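Long-range contacts in tail fiber protein (Pseudomonas aeruginosa, PDB 6CL6), which forms the receptor-binding tail fiber of an R-type pyocin, a contractile injection system, and probably recognises the surface of target bacteria: residues A[49-53]-A[111-115]; A[70-76]-A[88-94]; A[314-320]-A[348-353]. One frame throughout, in Å; residues are numbered along the deposited sequence.

Contact 1 (A[49-53]-A[111-115])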
loop_
_atom_site.group_PDB
_atom_site.type_symbol
_atom_site.label_atom_id
_atom_site.label_comp_id
_atom_site.label_asym_id
_atom_site.label_seq_id
_atom_site.Cartn_x
_atom_site.Cartn_y
_atom_site.Cartn_z
ATOM N N ASP A 49 27.934 57.521 -39.766
ATOM C CA ASP A 49 28.003 56.049 -39.908
ATOM C C ASP A 49 29.270 55.531 -39.214
ATOM O O ASP A 49 30.383 55.833 -39.652
ATOM C CB ASP A 49 27.992 55.657 -41.380
ATOM C CG ASP A 49 27.960 54.149 -41.604
ATOM O OD1 ASP A 49 28.049 53.374 -40.620
ATOM O OD2 ASP A 49 27.862 53.714 -42.770
ATOM N N PRO A 50 29.154 54.715 -38.181
ATOM C CA PRO A 50 30.384 54.170 -37.574
ATOM C C PRO A 50 31.142 53.231 -38.490
ATOM O O PRO A 50 32.340 53.015 -38.274
ATOM C CB PRO A 50 29.861 53.459 -36.305
ATOM C CG PRO A 50 28.436 53.121 -36.604
ATOM C CD PRO A 50 27.924 54.223 -37.510
ATOM N N ASN A 51 30.503 52.698 -39.537
ATOM C CA ASN A 51 31.220 51.836 -40.472
ATOM C C ASN A 51 32.330 52.592 -41.200
ATOM O O ASN A 51 33.344 51.992 -41.598
ATOM C CB ASN A 51 30.261 51.245 -41.514
ATOM C CG ASN A 51 29.449 50.084 -40.993
ATOM O OD1 ASN A 51 29.195 49.939 -39.782
ATOM N ND2 ASN A 51 29.036 49.217 -41.920
ATOM N N THR A 52 32.163 53.898 -41.378
ATOM C CA THR A 52 33.138 54.703 -42.091
ATOM C C THR A 52 33.924 55.602 -41.148
ATOM O O THR A 52 34.505 56.624 -41.574
ATOM C CB THR A 52 32.458 55.517 -43.217
ATOM O OG1 THR A 52 31.435 56.363 -42.688
ATOM C CG2 THR A 52 31.857 54.583 -44.209
ATOM N N ALA A 53 34.016 55.205 -39.879
ATOM C CA ALA A 53 34.732 55.997 -38.888
ATOM C C ALA A 53 36.209 56.175 -39.246
ATOM O O ALA A 53 36.889 55.243 -39.677
ATOM C CB ALA A 53 34.619 55.318 -37.521
ATOM N N ILE A 111 38.576 48.300 -47.587
ATOM C CA ILE A 111 37.254 47.811 -47.987
ATOM C C ILE A 111 36.700 47.014 -46.810
ATOM O O ILE A 111 36.804 45.783 -46.766
ATOM C CB ILE A 111 37.319 46.974 -49.282
ATOM C CG1 ILE A 111 37.946 47.782 -50.424
ATOM C CG2 ILE A 111 35.924 46.511 -49.647
ATOM C CD1 ILE A 111 38.624 46.937 -51.470
ATOM N N ARG A 112 36.135 47.721 -45.830
ATOM C CA ARG A 112 35.868 47.136 -44.520
ATOM C C ARG A 112 34.825 46.024 -44.592
ATOM O O ARG A 112 33.912 46.026 -45.421
ATOM C CB ARG A 112 35.399 48.224 -43.569
ATOM C CG ARG A 112 36.536 49.143 -43.219
ATOM C CD ARG A 112 36.144 50.203 -42.298
ATOM N NE ARG A 112 37.327 50.907 -41.813
ATOM C CZ ARG A 112 37.304 52.107 -41.249
ATOM N NH1 ARG A 112 36.173 52.748 -41.097
ATOM N NH2 ARG A 112 38.444 52.665 -40.855
ATOM N N GLU A 113 34.996 45.053 -43.717
ATOM C CA GLU A 113 34.055 43.949 -43.530
ATOM C C GLU A 113 33.783 43.875 -42.035
ATOM O O GLU A 113 34.544 43.251 -41.300
ATOM C CB GLU A 113 34.642 42.638 -44.043
ATOM C CG GLU A 113 34.899 42.650 -45.553
ATOM C CD GLU A 113 35.503 41.336 -46.032
ATOM O OE1 GLU A 113 35.226 40.292 -45.397
ATOM O OE2 GLU A 113 36.267 41.354 -47.012
ATOM N N TRP A 114 32.702 44.513 -41.588
ATOM C CA TRP A 114 32.396 44.607 -40.168
ATOM C C TRP A 114 31.740 43.326 -39.680
ATOM O O TRP A 114 30.864 42.774 -40.346
ATOM C CB TRP A 114 31.471 45.778 -39.901
ATOM C CG TRP A 114 32.151 47.111 -40.069
ATOM C CD1 TRP A 114 32.108 47.920 -41.169
ATOM C CD2 TRP A 114 32.971 47.755 -39.118
ATOM N NE1 TRP A 114 32.877 49.034 -40.948
ATOM C CE2 TRP A 114 33.414 48.960 -39.692
ATOM C CE3 TRP A 114 33.400 47.428 -37.830
ATOM C CZ2 TRP A 114 34.244 49.838 -39.012
ATOM C CZ3 TRP A 114 34.226 48.303 -37.152
ATOM C CH2 TRP A 114 34.631 49.493 -37.743
ATOM N N LEU A 115 32.184 42.841 -38.541
ATOM C CA LEU A 115 31.441 41.761 -37.901
ATOM C C LEU A 115 30.338 42.341 -37.036
ATOM O O LEU A 115 30.336 43.535 -36.735
ATOM C CB LEU A 115 32.372 40.909 -37.096
ATOM C CG LEU A 115 33.593 40.343 -37.793
ATOM C CD1 LEU A 115 34.334 39.404 -36.855
ATOM C CD2 LEU A 115 33.200 39.629 -39.115
#

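Contact 2 (A[70-76]-A[88-94])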
loop_
_atom_site.group_PDB
_atom_site.type_symbol
_atom_site.label_atom_id
_atom_site.label_comp_id
_atom_site.label_asym_id
_atom_site.label_seq_id
_atom_site.Cartn_x
_atom_site.Cartn_y
_atom_site.Cartn_z
ATOM N N ARG A 70 19.175 54.123 -30.733
ATOM C CA ARG A 70 19.840 54.657 -29.541
ATOM C C ARG A 70 21.212 55.242 -29.873
ATOM O O ARG A 70 21.940 54.707 -30.734
ATOM C CB ARG A 70 20.014 53.584 -28.478
ATOM C CG ARG A 70 18.675 53.274 -27.787
ATOM C CD ARG A 70 18.866 52.261 -26.696
ATOM N NE ARG A 70 19.691 52.766 -25.603
ATOM C CZ ARG A 70 20.146 52.006 -24.633
ATOM N NH1 ARG A 70 19.851 50.714 -24.620
ATOM N NH2 ARG A 70 20.878 52.533 -23.668
ATOM N N TYR A 71 21.535 56.335 -29.190
ATOM C CA TYR A 71 22.865 56.898 -29.272
ATOM C C TYR A 71 23.885 56.063 -28.495
ATOM O O TYR A 71 23.626 55.606 -27.382
ATOM C CB TYR A 71 22.881 58.323 -28.735
ATOM C CG TYR A 71 22.219 59.329 -29.663
ATOM C CD1 TYR A 71 22.919 59.936 -30.694
ATOM C CD2 TYR A 71 20.870 59.639 -29.516
ATOM C CE1 TYR A 71 22.309 60.816 -31.557
ATOM C CE2 TYR A 71 20.247 60.565 -30.377
ATOM C CZ TYR A 71 20.976 61.142 -31.387
ATOM O OH TYR A 71 20.379 62.021 -32.232
ATOM N N PHE A 72 25.058 55.878 -29.092
ATOM C CA PHE A 72 26.200 55.280 -28.420
ATOM C C PHE A 72 27.458 56.084 -28.724
ATOM O O PHE A 72 27.697 56.476 -29.889
ATOM C CB PHE A 72 26.424 53.799 -28.858
ATOM C CG PHE A 72 25.516 52.825 -28.175
ATOM C CD1 PHE A 72 24.159 52.807 -28.434
ATOM C CD2 PHE A 72 26.029 51.964 -27.190
ATOM C CE1 PHE A 72 23.317 51.911 -27.764
ATOM C CE2 PHE A 72 25.193 51.073 -26.522
ATOM C CZ PHE A 72 23.849 51.051 -26.816
ATOM N N TYR A 73 28.292 56.262 -27.691
ATOM C CA TYR A 73 29.681 56.655 -27.899
ATOM C C TYR A 73 30.429 55.488 -28.504
ATOM O O TYR A 73 30.302 54.347 -28.031
ATOM C CB TYR A 73 30.351 57.042 -26.586
ATOM C CG TYR A 73 29.714 58.163 -25.831
ATOM C CD1 TYR A 73 28.730 57.923 -24.888
ATOM C CD2 TYR A 73 30.156 59.461 -26.011
ATOM C CE1 TYR A 73 28.180 58.994 -24.189
ATOM C CE2 TYR A 73 29.643 60.493 -25.314
ATOM C CZ TYR A 73 28.656 60.266 -24.421
ATOM O OH TYR A 73 28.153 61.364 -23.732
ATOM N N ILE A 74 31.183 55.743 -29.566
ATOM C CA ILE A 74 31.885 54.682 -30.272
ATOM C C ILE A 74 33.340 55.065 -30.326
ATOM O O ILE A 74 33.703 56.030 -31.009
ATOM C CB ILE A 74 31.314 54.422 -31.681
ATOM C CG1 ILE A 74 29.821 53.995 -31.573
ATOM C CG2 ILE A 74 32.133 53.350 -32.363
ATOM C CD1 ILE A 74 29.230 53.447 -32.829
ATOM N N GLN A 75 34.163 54.318 -29.598
ATOM C CA GLN A 75 35.615 54.427 -29.713
ATOM C C GLN A 75 36.097 53.575 -30.878
ATOM O O GLN A 75 35.603 52.468 -31.091
ATOM C CB GLN A 75 36.323 53.980 -28.435
ATOM C CG GLN A 75 35.906 54.635 -27.164
ATOM C CD GLN A 75 36.511 53.922 -25.968
ATOM O OE1 GLN A 75 37.722 53.909 -25.796
ATOM N NE2 GLN A 75 35.661 53.285 -25.166
ATOM N N SER A 76 37.082 54.081 -31.611
ATOM C CA SER A 76 37.664 53.321 -32.720
ATOM C C SER A 76 39.174 53.282 -32.590
ATOM O O SER A 76 39.792 54.289 -32.256
ATOM C CB SER A 76 37.304 53.935 -34.063
ATOM O OG SER A 76 35.924 53.849 -34.293
ATOM N N GLN A 88 36.106 48.513 -32.586
ATOM C CA GLN A 88 35.229 49.512 -32.009
ATOM C C GLN A 88 34.559 49.033 -30.736
ATOM O O GLN A 88 34.134 47.875 -30.619
ATOM C CB GLN A 88 34.146 49.950 -33.011
ATOM C CG GLN A 88 34.693 50.755 -34.148
ATOM C CD GLN A 88 33.579 51.263 -35.034
ATOM O OE1 GLN A 88 32.510 50.633 -35.146
ATOM N NE2 GLN A 88 33.811 52.408 -35.649
ATOM N N ILE A 89 34.517 49.951 -29.769
ATOM C CA ILE A 89 33.848 49.762 -28.493
ATOM C C ILE A 89 32.740 50.796 -28.384
ATOM O O ILE A 89 33.003 52.000 -28.488
ATOM C CB ILE A 89 34.818 49.925 -27.303
ATOM C CG1 ILE A 89 35.941 48.913 -27.382
ATOM C CG2 ILE A 89 34.040 49.854 -25.992
ATOM C CD1 ILE A 89 37.094 49.229 -26.506
ATOM N N ALA A 90 31.522 50.336 -28.137
ATOM C CA ALA A 90 30.353 51.195 -28.040
ATOM C C ALA A 90 29.842 51.182 -26.608
ATOM O O ALA A 90 29.675 50.102 -26.009
ATOM C CB ALA A 90 29.268 50.750 -29.026
ATOM N N THR A 91 29.595 52.369 -26.062
ATOM C CA THR A 91 29.017 52.510 -24.736
ATOM C C THR A 91 27.816 53.441 -24.829
ATOM O O THR A 91 27.795 54.368 -25.637
ATOM C CB THR A 91 30.030 53.030 -23.732
ATOM O OG1 THR A 91 30.649 54.223 -24.256
ATOM C CG2 THR A 91 31.102 51.964 -23.496
ATOM N N SER A 92 26.810 53.170 -23.999
ATOM C CA SER A 92 25.523 53.821 -24.139
ATOM C C SER A 92 25.606 55.286 -23.768
ATOM O O SER A 92 26.368 55.698 -22.892
ATOM C CB SER A 92 24.477 53.105 -23.257
ATOM O OG SER A 92 24.965 52.980 -21.915
ATOM N N TYR A 93 24.743 56.074 -24.400
ATOM C CA TYR A 93 24.621 57.510 -24.129
ATOM C C TYR A 93 23.591 57.855 -23.053
ATOM O O TYR A 93 23.671 58.938 -22.459
ATOM C CB TYR A 93 24.249 58.212 -25.421
ATOM C CG TYR A 93 24.097 59.706 -25.391
ATOM C CD1 TYR A 93 25.176 60.542 -25.155
ATOM C CD2 TYR A 93 22.869 60.288 -25.656
ATOM C CE1 TYR A 93 25.024 61.916 -25.147
ATOM C CE2 TYR A 93 22.699 61.670 -25.650
ATOM C CZ TYR A 93 23.775 62.471 -25.396
ATOM O OH TYR A 93 23.593 63.832 -25.405
ATOM N N ASN A 94 22.610 56.986 -22.804
ATOM C CA ASN A 94 21.540 57.296 -21.873
ATOM C C ASN A 94 20.745 56.027 -21.575
ATOM O O ASN A 94 20.993 54.979 -22.152
ATOM C CB ASN A 94 20.624 58.373 -22.474
ATOM C CG ASN A 94 19.842 57.867 -23.662
ATOM O OD1 ASN A 94 20.396 57.485 -24.680
ATOM N ND2 ASN A 94 18.516 57.862 -23.537
HETATM O O HOH W 1 21.564 55.148 -25.428
HETATM O O HOH W 2 19.492 57.214 -27.268
HETATM O O HOH W 3 26.091 60.384 -21.958
HETATM O O HOH W 4 32.871 53.615 -25.867
#

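Contact 3 (A[314-320]-A[348-353])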
loop_
_atom_site.group_PDB
_atom_site.type_symbol
_atom_site.label_atom_id
_atom_site.label_comp_id
_atom_site.label_asym_id
_atom_site.label_seq_id
_atom_site.Cartn_x
_atom_site.Cartn_y
_atom_site.Cartn_z
ATOM N N ILE A 314 -41.224 -83.910 41.689
ATOM C CA ILE A 314 -40.814 -83.342 40.415
ATOM C C ILE A 314 -39.608 -82.445 40.652
ATOM O O ILE A 314 -39.390 -81.925 41.751
ATOM C CB ILE A 314 -41.927 -82.540 39.697
ATOM C CG1 ILE A 314 -42.412 -81.382 40.571
ATOM C CG2 ILE A 314 -43.089 -83.468 39.301
ATOM C CD1 ILE A 314 -43.249 -80.318 39.810
ATOM N N THR A 315 -38.833 -82.270 39.598
ATOM C CA THR A 315 -37.718 -81.325 39.573
ATOM C C THR A 315 -37.993 -80.296 38.496
ATOM O O THR A 315 -38.290 -80.652 37.339
ATOM C CB THR A 315 -36.384 -82.038 39.309
ATOM O OG1 THR A 315 -36.148 -82.999 40.342
ATOM C CG2 THR A 315 -35.233 -81.027 39.286
ATOM N N PHE A 316 -37.912 -79.017 38.876
ATOM C CA PHE A 316 -38.231 -77.948 37.953
ATOM C C PHE A 316 -37.203 -77.899 36.827
ATOM O O PHE A 316 -36.011 -78.107 37.070
ATOM C CB PHE A 316 -38.245 -76.612 38.686
ATOM C CG PHE A 316 -39.258 -76.534 39.789
ATOM C CD1 PHE A 316 -40.561 -76.961 39.597
ATOM C CD2 PHE A 316 -38.902 -76.045 41.029
ATOM C CE1 PHE A 316 -41.485 -76.873 40.618
ATOM C CE2 PHE A 316 -39.821 -75.965 42.047
ATOM C CZ PHE A 316 -41.114 -76.365 41.846
ATOM N N PRO A 317 -37.632 -77.592 35.595
ATOM C CA PRO A 317 -36.665 -77.458 34.487
ATOM C C PRO A 317 -35.465 -76.582 34.808
ATOM O O PRO A 317 -34.332 -76.946 34.444
ATOM C CB PRO A 317 -37.527 -76.873 33.361
ATOM C CG PRO A 317 -38.905 -77.436 33.623
ATOM C CD PRO A 317 -39.038 -77.503 35.124
ATOM N N ILE A 318 -35.672 -75.434 35.452
ATOM C CA ILE A 318 -34.569 -74.655 36.017
ATOM C C ILE A 318 -34.894 -74.352 37.473
ATOM O O ILE A 318 -36.068 -74.299 37.865
ATOM C CB ILE A 318 -34.335 -73.339 35.244
ATOM C CG1 ILE A 318 -35.614 -72.480 35.245
ATOM C CG2 ILE A 318 -33.884 -73.630 33.826
ATOM C CD1 ILE A 318 -35.419 -71.106 34.601
ATOM N N PRO A 319 -33.883 -74.121 38.291
ATOM C CA PRO A 319 -34.150 -73.718 39.675
ATOM C C PRO A 319 -34.757 -72.333 39.721
ATOM O O PRO A 319 -34.387 -71.443 38.941
ATOM C CB PRO A 319 -32.754 -73.723 40.328
ATOM C CG PRO A 319 -31.879 -74.463 39.390
ATOM C CD PRO A 319 -32.430 -74.243 38.029
ATOM N N PHE A 320 -35.694 -72.155 40.637
ATOM C CA PHE A 320 -36.157 -70.812 40.962
ATOM C C PHE A 320 -35.030 -70.085 41.697
ATOM O O PHE A 320 -34.441 -70.648 42.628
ATOM C CB PHE A 320 -37.414 -70.851 41.819
ATOM C CG PHE A 320 -38.654 -71.236 41.065
ATOM C CD1 PHE A 320 -39.267 -70.339 40.187
ATOM C CD2 PHE A 320 -39.246 -72.490 41.264
ATOM C CE1 PHE A 320 -40.429 -70.692 39.508
ATOM C CE2 PHE A 320 -40.410 -72.841 40.575
ATOM C CZ PHE A 320 -40.999 -71.952 39.711
ATOM N N ALA A 348 -42.929 -77.201 47.689
ATOM C CA ALA A 348 -42.022 -76.650 46.687
ATOM C C ALA A 348 -40.803 -76.016 47.344
ATOM O O ALA A 348 -40.935 -75.213 48.269
ATOM C CB ALA A 348 -42.745 -75.609 45.839
ATOM N N THR A 349 -39.622 -76.364 46.841
ATOM C CA THR A 349 -38.387 -75.650 47.129
ATOM C C THR A 349 -38.009 -74.861 45.875
ATOM O O THR A 349 -38.810 -74.700 44.951
ATOM C CB THR A 349 -37.274 -76.616 47.552
ATOM O OG1 THR A 349 -36.835 -77.399 46.427
ATOM C CG2 THR A 349 -37.769 -77.552 48.651
ATOM N N THR A 350 -36.761 -74.377 45.819
ATOM C CA THR A 350 -36.309 -73.729 44.592
ATOM C C THR A 350 -36.133 -74.738 43.457
ATOM O O THR A 350 -36.087 -74.336 42.293
ATOM C CB THR A 350 -34.989 -73.007 44.812
ATOM O OG1 THR A 350 -34.045 -73.923 45.379
ATOM C CG2 THR A 350 -35.181 -71.821 45.734
ATOM N N THR A 351 -36.037 -76.037 43.771
ATOM C CA THR A 351 -35.709 -77.042 42.772
ATOM C C THR A 351 -36.720 -78.159 42.614
ATOM O O THR A 351 -36.740 -78.796 41.551
ATOM C CB THR A 351 -34.339 -77.673 43.092
ATOM O OG1 THR A 351 -34.354 -78.234 44.405
ATOM C CG2 THR A 351 -33.228 -76.616 43.007
ATOM N N THR A 352 -37.550 -78.423 43.617
ATOM C CA THR A 352 -38.454 -79.568 43.561
ATOM C C THR A 352 -39.824 -79.209 44.129
ATOM O O THR A 352 -40.007 -78.180 44.772
ATOM C CB THR A 352 -37.914 -80.767 44.355
ATOM O OG1 THR A 352 -37.849 -80.392 45.737
ATOM C CG2 THR A 352 -36.529 -81.189 43.847
ATOM N N ALA A 353 -40.790 -80.102 43.899
ATOM C CA ALA A 353 -42.093 -80.032 44.529
ATOM C C ALA A 353 -42.685 -81.432 44.553
ATOM O O ALA A 353 -42.141 -82.383 43.963
ATOM C CB ALA A 353 -43.011 -79.059 43.809
HETATM O O HOH W 5 -34.789 -77.717 39.559
#

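Contact 1 (A[49-53]-A[111-115])
The carbonyl oxygen of N51 is gripped by two side chains of 111-115 at once. W114 NE1 donates to N51 O at 3.1 Å, using the lone pair in the carbonyl plane; the N-H is bent, at 139°, although the oxygen lies close to the plane of the indole. R112 NH1 reaches the same N51 O at 3.0 Å from above the carbonyl plane, so the two donors take different approaches to one acceptor. The guanidinium then runs on to A53: R112 NH1 and NH2 both hydrogen-bond A53 O, at 3.0 and 3.2 Å. Both carbonyls sit near the guanidinium plane, which fixes its rotation. R112 gets there with a chain extended from CG to NE, while NE turns to the carbonyl of G84.

The N51 side chain lies over the indole, running past W114 in the opposite direction. Its amide plane is 29° from the ring plane, with N51 ND2 3.4 Å from W114 CD1 and OD1 over one face, toward the rim. R102 hydrogen-bonds N51 OD1 and makes a cation-pi contact with W114, so one arginine bridges the two.

D49 OD1 accepts from N51 N at 2.8 Å, from above the carboxylate plane, and backbone bonds from T52 N to D49 O and from A53 N to P50 O hold the turn as well. An Asx turn at D49-N51 thus leads into a short 3-10 turn, and the contact ties together the loops that precede strands 57-60 and 118-119, the outermost strands, within this chain, of the five-stranded antiparallel sheet.

Contact 2 (A[70-76]-A[88-94])
Y73 and T91 face each other as a hydrogen-bonded antiparallel pair, with T91 N to Y73 O at 2.9 Å and a weak return bond from Y73 N to T91 O. Q75 and I89 repeat the pattern with two sound bonds, and between these rungs A90 CA comes 3.2 Å from Y73 O in a CA-H...O contact.

Past the F72-S92 pair, Y93 N donates to Y71 O at 3.2 Å, and an aromatic cluster lies around this bond. With CG anti to the backbone N (chi1 -179°), Y93 swings between two tyrosines: its CB packs on Y71 CB at 3.6 Å, the two side chains pointing the same way, while Y73 brings CE1 and OH to the edge of its ring. Both ring pairs are oblique, with planes 58° and 56° apart. S92 CA makes a CH-pi contact over one face of the F72 ring, 3.9 Å from its centroid.

Polar side chains join the strands at both ends of 70-76 and 88-94. Q88 NE2 gives a bond to S76 OG at 2.9 Å and another to the P50 carbonyl. R70, its chain bent at chi3, sends NH2 to N94 O at 2.9 Å, nearly along the C=O axis; T96 and E98 also hold this guanidinium. One water bridges Y73 OH and Y93 O; another joins Q75 NE2, I89 O and T91 OG1.

The pair forms the hairpin of strands 72-79 and 85-92, flanked in the antiparallel sheet by 57-60 and 99-104. I74 and A90 lie on the face where P50 and W117 pack, whereas Y73, Q75, I89 and T91 pack against the other two subunits: T91 OG1 bonds to S87 of the third subunit, and Q75 meets Q75 of the second.

Contact 3 (A[314-320]-A[348-353])
An antiparallel strand pair opens here into two loops, within the C-terminal gp53-like region of the H-type lectin clan. Backbone bonds set the register. I314 and A353 exchange a pair of hydrogen bonds, with I314 N to A353 O at 2.9 Å, and F316 N continues the ladder to T351 O. After the chain turns through P317 and I318, F320 N returns to T350 O at 2.8 Å, so successive carbonyls of the threonine loop hold both ends of 316-320.

That loop is itself ordered by a side chain: T349 OG1 accepts from T351 N and T352 N, an ST turn and ST motif on one hydroxyl oxygen.

Packing gathers on the F316 ring. T352 CA lies over a face, and A353 CB reaches F316 CZ at 3.8 Å. F320 CE2 also stands over a face of this ring, 3.5 Å above its plane, and A369 of strand 363-371 touches both phenylalanines. A polar neighbour, the T349 carbonyl oxygen, approaches F316 CE2 at the ring edge.

A water bridges the segments, donating to F316 O at 2.8 Å and to T351 O at 3.0 Å.

How the contacts relate
Contacts 1 and 2 belong to one sheet domain toward the N-terminal end of the deposited fragment: 70-76 and 88-94 are nested inside the loop closed by contact 1, and the two touch through P50, W114, I74 and Q88. Contact 2 is the buried one, a strand ladder with aromatic packing, packed against both other subunits. Contact 1 is partly buried and relies on side-chain donors gripping loop carbonyls. Contact 3 lies about 163 Å from contact 2, centre to centre, on the opposite side of the chain's centre. It shares contact 2's ladder chemistry in shorter form, but is partly buried, and no other chain touches it.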